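Local atomic coordinates of flagellar hook-associated protein 2 (Bdellovibrio bacteriovorus, PDB entry 6KTY), a protein that probably caps the tip of the growing flagellar filament, helping flagellin monomers polymerise there and keeping them from leaking out. Residues Q56-V61 with N81-G86. Sequence-based numbering, arbitrary orientation.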
# COMPACT_ATOMS: atom_id res chain seq x y z
N GLN A 56 -34.86 19.66 -10.86
CA GLN A 56 -35.93 19.99 -11.81
C GLN A 56 -36.66 18.75 -12.36
O GLN A 56 -37.89 18.72 -12.42
CB GLN A 56 -35.36 20.79 -12.98
CG GLN A 56 -34.74 22.10 -12.56
CD GLN A 56 -33.95 22.76 -13.68
OE1 GLN A 56 -34.52 23.21 -14.67
NE2 GLN A 56 -32.62 22.83 -13.52
N THR A 57 -35.90 17.75 -12.79
CA THR A 57 -36.45 16.57 -13.44
C THR A 57 -37.12 15.76 -12.37
O THR A 57 -36.49 15.47 -11.34
CB THR A 57 -35.34 15.74 -14.13
OG1 THR A 57 -34.71 16.54 -15.14
CG2 THR A 57 -35.92 14.46 -14.75
N GLN A 58 -38.39 15.47 -12.56
CA GLN A 58 -39.20 14.83 -11.52
C GLN A 58 -39.30 13.34 -11.81
O GLN A 58 -39.47 12.94 -12.98
CB GLN A 58 -40.58 15.47 -11.45
CG GLN A 58 -40.48 16.98 -11.17
CD GLN A 58 -41.52 17.48 -10.25
OE1 GLN A 58 -42.60 17.85 -10.70
NE2 GLN A 58 -41.23 17.49 -8.92
N ILE A 59 -39.19 12.53 -10.76
CA ILE A 59 -39.27 11.06 -10.93
C ILE A 59 -40.66 10.46 -10.73
O ILE A 59 -40.85 9.25 -10.90
CB ILE A 59 -38.22 10.33 -10.08
CG1 ILE A 59 -38.58 10.25 -8.57
CG2 ILE A 59 -36.86 10.97 -10.22
CD1 ILE A 59 -37.78 9.14 -7.82
N GLY A 60 -41.63 11.29 -10.34
CA GLY A 60 -43.01 10.87 -10.19
C GLY A 60 -43.51 10.72 -8.75
O GLY A 60 -42.84 11.09 -7.78
N VAL A 61 -44.71 10.15 -8.62
CA VAL A 61 -45.34 9.99 -7.33
C VAL A 61 -45.57 8.51 -7.11
O VAL A 61 -45.81 7.75 -8.05
CB VAL A 61 -46.68 10.78 -7.25
CG1 VAL A 61 -47.61 10.45 -8.43
CG2 VAL A 61 -47.37 10.55 -5.94
N ASN A 81 -42.53 17.22 -4.66
CA ASN A 81 -41.10 17.37 -4.74
C ASN A 81 -40.39 16.02 -4.93
O ASN A 81 -39.81 15.45 -4.00
CB ASN A 81 -40.58 18.12 -3.51
CG ASN A 81 -39.15 18.61 -3.71
OD1 ASN A 81 -38.48 18.26 -4.70
ND2 ASN A 81 -38.68 19.45 -2.78
N SER A 82 -40.48 15.52 -6.16
CA SER A 82 -39.84 14.27 -6.54
C SER A 82 -38.63 14.49 -7.46
O SER A 82 -38.31 13.67 -8.33
CB SER A 82 -40.87 13.29 -7.13
OG SER A 82 -41.62 13.84 -8.21
N THR A 83 -37.94 15.60 -7.27
CA THR A 83 -36.61 15.77 -7.84
C THR A 83 -35.68 14.83 -7.07
O THR A 83 -36.02 14.37 -5.98
CB THR A 83 -36.11 17.21 -7.69
OG1 THR A 83 -36.02 17.52 -6.30
CG2 THR A 83 -37.09 18.23 -8.37
N LEU A 84 -34.48 14.55 -7.59
CA LEU A 84 -33.55 13.69 -6.87
C LEU A 84 -33.31 14.26 -5.50
O LEU A 84 -33.27 13.53 -4.52
CB LEU A 84 -32.23 13.55 -7.58
CG LEU A 84 -32.15 12.63 -8.82
CD1 LEU A 84 -30.65 12.38 -9.04
CD2 LEU A 84 -32.95 11.34 -8.67
N ASP A 85 -33.18 15.58 -5.43
CA ASP A 85 -33.03 16.25 -4.15
C ASP A 85 -34.23 16.05 -3.22
O ASP A 85 -34.04 15.82 -2.03
CB ASP A 85 -32.72 17.72 -4.34
CG ASP A 85 -31.48 18.09 -3.58
OD1 ASP A 85 -31.62 18.74 -2.50
OD2 ASP A 85 -30.40 17.60 -4.02
N GLY A 86 -35.45 16.17 -3.75
CA GLY A 86 -36.67 15.96 -2.92
C GLY A 86 -36.78 14.53 -2.38
O GLY A 86 -37.14 14.31 -1.24
O HOH W 1 -34.10 15.61 -10.28
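Gln-56 meets the N-cap of helix 84-94 through its backbone: its N lies 3.6 Å from Thr-83 CG2, the methyl anti to the carbonyl carbon. The loop before strand 63-68 runs past the start of that helix, in a domain whose antiparallel sheet includes strand 98-104. Thr-57 turns its carbonyl to the same end; O receives a CA-H...O contact from Thr-83 CA, and a water hydrogen-bonded to it accepts from Leu-84 N, a first-turn amide of the helix. Thr-57 OG1 is hydrogen-bonded to Asp-53 OD2. The chain of Gln-58 bends at chi2, and NE2 ends near Ser-82, 3.7 Å from OG and close to the backbone N, another donor; it gives a weak hydrogen bond to Gly-79 O. Ile-59 N donates to Ser-82 O (2.8 Å, N-H...O 163°), from 34° off the carbonyl plane; Ile-59 CG1 and CG2 both lie close to that oxygen, on one side of it, CG1 at 3.4 Å, and CG2 packs on Leu-84 CD2 at 4.2 Å, beside Phe-51. Gly-60 O takes a weak hydrogen bond from Ser-82 OG. Thr-83 OG1 (chi1 62°) caps the helix, accepting from Gly-86 N at 2.9 Å, and donates in the carbonyl plane to Asn-81 OD1 at 3.0 Å.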